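Local coordinates for protein elastase inhibitor AFUEI (Aspergillus fumigatus Af293, PDB 3W0E) that inhibits serine-type elastases, acting non-competitively on the elastase of its own fungus with nanomolar affinity and also blocking human leukocyte elastase, at residues F11-L16 against I62-C67; L29-I34 against S50-Q55. All blocks are in the same frame, centred on the assembly; numbering follows the deposited sequence.

Contact 1. Residues F11-L16 against I62-C67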
ATOM      1  N   PHE A  11       6.768  -5.903   9.439  1.00 31.43           N
ATOM      2  CA  PHE A  11       6.746  -7.191  10.120  1.00 36.37           C
ATOM      3  C   PHE A  11       5.869  -8.168   9.355  1.00 33.24           C
ATOM      4  O   PHE A  11       6.211  -9.340   9.195  1.00 33.50           O
ATOM      5  CB  PHE A  11       6.198  -7.014  11.539  1.00 37.01           C
ATOM      6  CG  PHE A  11       5.898  -8.308  12.247  1.00 36.66           C
ATOM      7  CD1 PHE A  11       4.609  -8.811  12.284  1.00 38.29           C
ATOM      8  CD2 PHE A  11       6.904  -9.019  12.882  1.00 41.76           C
ATOM      9  CE1 PHE A  11       4.328  -9.999  12.935  1.00 40.51           C
ATOM     10  CE2 PHE A  11       6.626 -10.213  13.530  1.00 42.77           C
ATOM     11  CZ  PHE A  11       5.338 -10.701  13.555  1.00 41.02           C
ATOM     12  N   VAL A  12       4.725  -7.668   8.895  1.00 34.51           N
ATOM     13  CA  VAL A  12       3.754  -8.484   8.175  1.00 34.36           C
ATOM     14  C   VAL A  12       4.303  -8.911   6.814  1.00 32.21           C
ATOM     15  O   VAL A  12       4.287 -10.098   6.482  1.00 34.42           O
ATOM     16  CB  VAL A  12       2.415  -7.735   7.987  1.00 27.11           C
ATOM     17  CG1 VAL A  12       1.493  -8.519   7.062  1.00 27.49           C
ATOM     18  CG2 VAL A  12       1.751  -7.477   9.337  1.00 26.99           C
ATOM     19  N   LYS A  13       4.781  -7.949   6.027  1.00 35.03           N
ATOM     20  CA  LYS A  13       5.387  -8.269   4.734  1.00 31.69           C
ATOM     21  C   LYS A  13       6.552  -9.260   4.880  1.00 36.78           C
ATOM     22  O   LYS A  13       6.819 -10.043   3.976  1.00 38.54           O
ATOM     23  CB  LYS A  13       5.869  -6.997   4.025  1.00 34.91           C
ATOM     24  CG  LYS A  13       4.808  -6.240   3.206  1.00 26.41           C
ATOM     25  CD  LYS A  13       5.262  -4.798   2.957  1.00 32.92           C
ATOM     26  CE  LYS A  13       4.459  -4.099   1.866  1.00 38.23           C
ATOM     27  NZ  LYS A  13       4.207  -2.644   2.166  1.00 32.18           N
ATOM     28  N   GLN A  14       7.221  -9.244   6.030  1.00 38.78           N
ATOM     29  CA  GLN A  14       8.451 -10.018   6.216  1.00 39.83           C
ATOM     30  C   GLN A  14       8.275 -11.388   6.873  1.00 43.29           C
ATOM     31  O   GLN A  14       9.069 -12.299   6.631  1.00 44.48           O
ATOM     32  CB  GLN A  14       9.473  -9.204   7.027  1.00 44.88           C
ATOM     33  CG  GLN A  14      10.171  -8.087   6.240  1.00 47.84           C
ATOM     34  CD  GLN A  14      11.168  -7.310   7.090  1.00 51.05           C
ATOM     35  OE1 GLN A  14      11.820  -6.378   6.611  1.00 51.70           O
ATOM     36  NE2 GLN A  14      11.290  -7.694   8.360  1.00 49.38           N
ATOM     37  N   GLU A  15       7.249 -11.535   7.705  1.00 36.67           N
ATOM     38  CA  GLU A  15       7.118 -12.732   8.533  1.00 33.09           C
ATOM     39  C   GLU A  15       5.805 -13.497   8.344  1.00 35.02           C
ATOM     40  O   GLU A  15       5.731 -14.699   8.624  1.00 39.02           O
ATOM     41  CB  GLU A  15       7.257 -12.339  10.009  1.00 37.60           C
ATOM     42  CG  GLU A  15       8.554 -11.620  10.351  1.00 41.49           C
ATOM     43  CD  GLU A  15       9.668 -12.572  10.766  1.00 47.14           C
ATOM     44  OE1 GLU A  15       9.762 -13.682  10.194  1.00 48.09           O
ATOM     45  OE2 GLU A  15      10.448 -12.211  11.677  1.00 52.74           O
ATOM     46  N   LEU A  16       4.770 -12.806   7.876  1.00 31.94           N
ATOM     47  CA  LEU A  16       3.429 -13.383   7.891  1.00 24.16           C
ATOM     48  C   LEU A  16       2.856 -13.696   6.508  1.00 30.10           C
ATOM     49  O   LEU A  16       1.736 -14.203   6.402  1.00 28.95           O
ATOM     50  CB  LEU A  16       2.458 -12.474   8.657  1.00 27.70           C
ATOM     51  CG  LEU A  16       2.799 -12.096  10.102  1.00 27.71           C
ATOM     52  CD1 LEU A  16       1.827 -11.043  10.647  1.00 30.63           C
ATOM     53  CD2 LEU A  16       2.822 -13.323  11.004  1.00 31.38           C
ATOM     54  N   ILE A  62      -2.629 -14.015   4.193  1.00 15.79           N
ATOM     55  CA  ILE A  62      -2.025 -12.691   4.017  1.00 13.63           C
ATOM     56  C   ILE A  62      -1.168 -12.625   2.764  1.00 16.20           C
ATOM     57  O   ILE A  62      -0.256 -13.449   2.590  1.00 20.70           O
ATOM     58  CB  ILE A  62      -1.202 -12.310   5.260  1.00 17.14           C
ATOM     59  CG1 ILE A  62      -2.110 -12.367   6.506  1.00 14.85           C
ATOM     60  CG2 ILE A  62      -0.511 -10.954   5.084  1.00 18.84           C
ATOM     61  CD1 ILE A  62      -1.399 -12.128   7.813  1.00 24.53           C
ATOM     62  N   ILE A  63      -1.470 -11.663   1.882  1.00 18.41           N
ATOM     63  CA  ILE A  63      -0.659 -11.472   0.677  1.00 18.59           C
ATOM     64  C   ILE A  63       0.122 -10.171   0.690  1.00 20.01           C
ATOM     65  O   ILE A  63       1.061 -10.021  -0.089  1.00 21.16           O
ATOM     66  CB  ILE A  63      -1.463 -11.575  -0.644  1.00 17.88           C
ATOM     67  CG1 ILE A  63      -2.536 -10.492  -0.745  1.00 18.88           C
ATOM     68  CG2 ILE A  63      -2.087 -12.983  -0.796  1.00 21.89           C
ATOM     69  CD1 ILE A  63      -3.573 -10.801  -1.826  1.00 22.26           C
ATOM     70  N   SER A  64      -0.278  -9.221   1.535  1.00 13.39           N
ATOM     71  CA  SER A  64       0.488  -7.979   1.642  1.00 20.89           C
ATOM     72  C   SER A  64      -0.029  -7.063   2.734  1.00 18.10           C
ATOM     73  O   SER A  64      -1.072  -7.325   3.334  1.00 17.90           O
ATOM     74  CB  SER A  64       0.457  -7.231   0.309  1.00 20.62           C
ATOM     75  OG  SER A  64       1.512  -6.283   0.216  1.00 26.75           O
ATOM     76  N   ALA A  65       0.706  -5.980   2.984  1.00 19.24           N
ATOM     77  CA  ALA A  65       0.265  -4.964   3.943  1.00 18.74           C
ATOM     78  C   ALA A  65       0.843  -3.615   3.556  1.00 21.32           C
ATOM     79  O   ALA A  65       1.948  -3.540   3.024  1.00 24.68           O
ATOM     80  CB  ALA A  65       0.691  -5.336   5.369  1.00 21.61           C
ATOM     81  N   HIS A  66       0.091  -2.552   3.809  1.00 22.80           N
ATOM     82  CA  HIS A  66       0.614  -1.207   3.606  1.00 22.31           C
ATOM     83  C   HIS A  66      -0.196  -0.243   4.442  1.00 23.69           C
ATOM     84  O   HIS A  66      -1.330  -0.543   4.811  1.00 21.66           O
ATOM     85  CB  HIS A  66       0.593  -0.809   2.120  1.00 21.02           C
ATOM     86  CG  HIS A  66      -0.778  -0.582   1.562  1.00 23.48           C
ATOM     87  ND1 HIS A  66      -1.615  -1.615   1.202  1.00 19.10           N
ATOM     88  CD2 HIS A  66      -1.443   0.560   1.271  1.00 18.87           C
ATOM     89  CE1 HIS A  66      -2.746  -1.118   0.733  1.00 25.49           C
ATOM     90  NE2 HIS A  66      -2.667   0.199   0.758  1.00 23.85           N
ATOM     91  N   CYS A  67       0.391   0.908   4.754  1.00 19.43           N
ATOM     92  CA  CYS A  67      -0.314   1.918   5.514  1.00 22.39           C
ATOM     93  C   CYS A  67      -0.963   2.905   4.555  1.00 25.47           C
ATOM     94  O   CYS A  67      -0.294   3.449   3.667  1.00 27.65           O
ATOM     95  CB  CYS A  67       0.640   2.623   6.484  1.00 20.91           C
ATOM     96  SG  CYS A  67       1.408   1.492   7.628  1.00 32.81           S
TER

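Contact 2. Residues L29-I34 against S50-Q55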
ATOM      1  N   LEU A  29      -1.444  -7.114  16.705  1.00 29.88           N
ATOM      2  CA  LEU A  29      -1.122  -5.841  16.058  1.00 32.44           C
ATOM      3  C   LEU A  29      -1.623  -4.649  16.874  1.00 33.00           C
ATOM      4  O   LEU A  29      -2.765  -4.637  17.347  1.00 35.89           O
ATOM      5  CB  LEU A  29      -1.695  -5.798  14.640  1.00 27.14           C
ATOM      6  CG  LEU A  29      -1.116  -6.860  13.707  1.00 26.31           C
ATOM      7  CD1 LEU A  29      -1.976  -6.993  12.447  1.00 25.51           C
ATOM      8  CD2 LEU A  29       0.330  -6.525  13.344  1.00 34.07           C
ATOM      9  N   GLN A  30      -0.763  -3.649  17.039  1.00 31.47           N
ATOM     10  CA  GLN A  30      -1.085  -2.479  17.856  1.00 35.56           C
ATOM     11  C   GLN A  30      -1.555  -1.279  17.020  1.00 33.66           C
ATOM     12  O   GLN A  30      -2.025  -0.278  17.560  1.00 27.88           O
ATOM     13  CB  GLN A  30       0.129  -2.098  18.713  1.00 37.21           C
ATOM     14  CG  GLN A  30       0.836  -3.310  19.334  1.00 44.86           C
ATOM     15  CD  GLN A  30       2.305  -3.047  19.653  1.00 55.51           C
ATOM     16  OE1 GLN A  30       2.688  -1.928  20.008  1.00 54.24           O
ATOM     17  NE2 GLN A  30       3.137  -4.080  19.519  1.00 48.97           N
ATOM     18  N   SER A  31      -1.474  -1.372  15.701  1.00 31.10           N
ATOM     19  CA  SER A  31      -1.933  -0.289  14.840  1.00 26.49           C
ATOM     20  C   SER A  31      -3.405  -0.004  15.029  1.00 24.21           C
ATOM     21  O   SER A  31      -4.160  -0.886  15.321  1.00 27.62           O
ATOM     22  CB  SER A  31      -1.665  -0.588  13.369  1.00 26.59           C
ATOM     23  OG  SER A  31      -0.301  -0.537  13.051  1.00 31.15           O
ATOM     24  N   ASN A  32      -3.800   1.239  14.831  1.00 24.38           N
ATOM     25  CA  ASN A  32      -5.201   1.615  14.893  1.00 29.26           C
ATOM     26  C   ASN A  32      -5.478   2.806  13.972  1.00 28.30           C
ATOM     27  O   ASN A  32      -4.946   3.863  14.185  1.00 27.67           O
ATOM     28  CB  ASN A  32      -5.563   1.957  16.345  1.00 31.82           C
ATOM     29  CG  ASN A  32      -7.036   2.213  16.542  1.00 37.46           C
ATOM     30  OD1 ASN A  32      -7.450   2.755  17.552  1.00 44.91           O
ATOM     31  ND2 ASN A  32      -7.821   1.853  15.573  1.00 36.56           N
ATOM     32  N   PRO A  33      -6.276   2.640  12.936  1.00 24.09           N
ATOM     33  CA  PRO A  33      -7.125   1.472  12.717  1.00 25.91           C
ATOM     34  C   PRO A  33      -6.489   0.437  11.833  1.00 23.92           C
ATOM     35  O   PRO A  33      -5.520   0.745  11.195  1.00 16.97           O
ATOM     36  CB  PRO A  33      -8.297   2.062  11.980  1.00 23.42           C
ATOM     37  CG  PRO A  33      -7.750   3.239  11.311  1.00 25.91           C
ATOM     38  CD  PRO A  33      -6.765   3.811  12.209  1.00 22.56           C
ATOM     39  N   ILE A  34      -7.050  -0.769  11.827  1.00 18.36           N
ATOM     40  CA  ILE A  34      -6.576  -1.821  10.928  1.00 16.59           C
ATOM     41  C   ILE A  34      -7.749  -2.195  10.019  1.00 16.59           C
ATOM     42  O   ILE A  34      -8.874  -2.406  10.494  1.00 17.16           O
ATOM     43  CB  ILE A  34      -6.172  -3.073  11.699  1.00 19.42           C
ATOM     44  CG1 ILE A  34      -4.934  -2.805  12.553  1.00 19.66           C
ATOM     45  CG2 ILE A  34      -5.888  -4.228  10.754  1.00 14.24           C
ATOM     46  CD1 ILE A  34      -4.682  -3.909  13.574  1.00 23.30           C
ATOM     47  N   SER A  50      -1.974   6.410   9.272  1.00 23.49           N
ATOM     48  CA  SER A  50      -2.015   5.617  10.507  1.00 28.39           C
ATOM     49  C   SER A  50      -2.704   4.260  10.342  1.00 26.38           C
ATOM     50  O   SER A  50      -2.665   3.428  11.247  1.00 27.11           O
ATOM     51  CB  SER A  50      -2.743   6.391  11.622  1.00 25.22           C
ATOM     52  OG  SER A  50      -2.257   7.722  11.749  1.00 36.56           O
ATOM     53  N   ARG A  51      -3.349   4.047   9.203  1.00 19.34           N
ATOM     54  CA  ARG A  51      -4.157   2.847   9.001  1.00 17.21           C
ATOM     55  C   ARG A  51      -3.350   1.703   8.406  1.00 22.31           C
ATOM     56  O   ARG A  51      -2.703   1.851   7.355  1.00 20.84           O
ATOM     57  CB  ARG A  51      -5.361   3.166   8.111  1.00 18.00           C
ATOM     58  CG  ARG A  51      -6.291   1.945   7.840  1.00 13.85           C
ATOM     59  CD  ARG A  51      -7.588   2.402   7.250  1.00 20.47           C
ATOM     60  NE  ARG A  51      -7.368   3.204   6.051  1.00 22.41           N
ATOM     61  CZ  ARG A  51      -8.292   3.958   5.467  1.00 21.42           C
ATOM     62  NH1 ARG A  51      -9.528   4.002   5.947  1.00 23.16           N
ATOM     63  NH2 ARG A  51      -7.976   4.669   4.384  1.00 23.90           N
ATOM     64  N   LEU A  52      -3.355   0.564   9.095  1.00 15.73           N
ATOM     65  CA  LEU A  52      -2.673  -0.604   8.588  1.00 18.88           C
ATOM     66  C   LEU A  52      -3.669  -1.396   7.754  1.00 17.35           C
ATOM     67  O   LEU A  52      -4.743  -1.761   8.235  1.00 16.78           O
ATOM     68  CB  LEU A  52      -2.124  -1.461   9.721  1.00 16.49           C
ATOM     69  CG  LEU A  52      -1.514  -2.790   9.292  1.00 21.29           C
ATOM     70  CD1 LEU A  52      -0.398  -2.580   8.252  1.00 22.28           C
ATOM     71  CD2 LEU A  52      -0.978  -3.534  10.508  1.00 19.20           C
ATOM     72  N   ASN A  53      -3.309  -1.642   6.501  1.00 18.79           N
ATOM     73  CA  ASN A  53      -4.132  -2.460   5.618  1.00 17.64           C
ATOM     74  C   ASN A  53      -3.520  -3.830   5.475  1.00 14.48           C
ATOM     75  O   ASN A  53      -2.368  -3.969   5.094  1.00 17.16           O
ATOM     76  CB  ASN A  53      -4.263  -1.817   4.234  1.00 16.41           C
ATOM     77  CG  ASN A  53      -4.957  -0.491   4.277  1.00 14.65           C
ATOM     78  OD1 ASN A  53      -6.174  -0.418   4.437  1.00 18.48           O
ATOM     79  ND2 ASN A  53      -4.187   0.582   4.151  1.00 23.60           N
ATOM     80  N   ILE A  54      -4.300  -4.853   5.806  1.00 18.94           N
ATOM     81  CA  ILE A  54      -3.854  -6.226   5.653  1.00 14.72           C
ATOM     82  C   ILE A  54      -4.611  -6.803   4.466  1.00 13.04           C
ATOM     83  O   ILE A  54      -5.836  -6.899   4.498  1.00 13.59           O
ATOM     84  CB  ILE A  54      -4.197  -7.036   6.897  1.00 15.76           C
ATOM     85  CG1 ILE A  54      -3.545  -6.403   8.135  1.00 15.87           C
ATOM     86  CG2 ILE A  54      -3.749  -8.489   6.723  1.00 16.65           C
ATOM     87  CD1 ILE A  54      -2.055  -6.571   8.183  1.00 19.52           C
ATOM     88  N   GLN A  55      -3.894  -7.174   3.417  1.00 15.36           N
ATOM     89  CA  GLN A  55      -4.552  -7.651   2.220  1.00 17.86           C
ATOM     90  C   GLN A  55      -4.478  -9.163   2.232  1.00 15.80           C
ATOM     91  O   GLN A  55      -3.390  -9.740   2.401  1.00 15.80           O
ATOM     92  CB  GLN A  55      -3.863  -7.090   0.973  1.00 21.52           C
ATOM     93  CG  GLN A  55      -4.644  -7.331  -0.303  1.00 25.81           C
ATOM     94  CD  GLN A  55      -4.366  -6.287  -1.376  1.00 26.89           C
ATOM     95  OE1 GLN A  55      -3.456  -5.451  -1.251  1.00 34.45           O
ATOM     96  NE2 GLN A  55      -5.165  -6.320  -2.433  1.00 29.37           N
TER
HETATM   97  O   HOH W   1      -1.712   3.134  13.609  1.00 24.93           O

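Contact 1. Residues F11-L16 against I62-C67
V12 meets the strand mainly through CG1, which lies 3.7 Å from the CG2 of I62 and 3.7 Å from the CB of A65, with its CB also near the CB of A65. The CG1 branch stands anti to the backbone N (chi1 172°) and reaches both residues at once; the side chains of V12 and I62 cross at about a right angle. V12 thus packs on two strand residues, I62 and A65, and I54 of the neighbouring strand 52-56 also touches it.

K13 is placed beside the strand, and the end of its chain, bent at chi4, swings nearer. Its NZ is modelled 2.6 Å from the carbonyl O of A65, a hydrogen bond that remains doubtful because the position of that oxygen, implausibly close to K13 CE, is uncertain. The backbone N of A65 is buried by this contact and has no hydrogen-bond partner in the model.

L16 makes the last contact of the segment: its CB packs 4.0 Å from I62 CD1, while its carbonyl O lies 3.7 Å from I62 CB, so one isoleucine receives both side chain and backbone.

Along the strand, I63 and S64 both bond to the backbone of Q55, the signature of a classic beta bulge. The helix segment and the strand run nearly antiparallel (156°) with axes 7.3 Å apart, and the C5-C67 disulfide joins the same two elements. A helix laid against one face of a small mixed sheet is the arrangement of the CI-2 clan, to which this I78 inhibitor belongs.

Contact 2. Residues L29-I34 against S50-Q55
The carbonyl O of P33 is approached by two groups of the opposite segment. L52 N donates a hydrogen bond to it over 3.0 Å, with a hydrogen angle of 153° and the donor in the carbonyl plane, and R51 CA adds a CA-H...O contact at 3.3 Å. In the other direction I34 CA points its hydrogen at L52 O, also at 3.3 Å. Together these define a parallel bridge between I34 and L52, the first rung between strands 34-37 and 52-56. In CI-2 relatives such a parallel pair flanks the protease-binding loop, so the intervening chain here is probably its counterpart.

Before the bridge the chain turns through the cis peptide bond between N32 and P33. The proline ring crosses the R51 side chain obliquely, its CG 4.0 Å from R51 CG, and this contact involves the aliphatic part of the arginine: R51 CG is anti to the backbone N (chi1 -180°), while the guanidinium leads away to a salt bridge between NE and the terminal carboxylate of A68.

On the sheet face that carries I34 and L52, L29, I34, L52 and I54 make apolar contacts. L29 CD1 meets L52 CD2 with the two leucines crossing at about a right angle; I34 and I54 lie side by side and point the same way, with Y21 touching both. S31 rests its CB and OG on L52, the CB 3.8 Å from L52 CB, and its hydroxyl is hydrogen-bonded to E8 of helix 2-15, which ties the loop to that helix.

Where the two segments diverge, a water bridges them, its protons contested by other acceptors: it accepts from N32 N at 3.1 Å and donates to S50 O at 2.6 Å.

Both contacts serve one small sheet, since strands 52-56 and 62-67 are antiparallel neighbours: I63 N lies 2.8 Å from Q55 O, and H66 O is equally close to N53 N. Contact 1 sets the C-terminal end of helix 2-15 against strand 62-67, and works mainly through methyl packing plus one uncertain lysine bond. Contact 2 is a strand-forming contact with a sound backbone bond and a water bridge. Contact 1 is the more buried, with no exposed residue among those that touch, whereas contact 2 runs from the core at L52 and I54 to the surface at N32 and P33. Their apolar sides converge, because A65 of contact 1 touches L52 and I54 of contact 2.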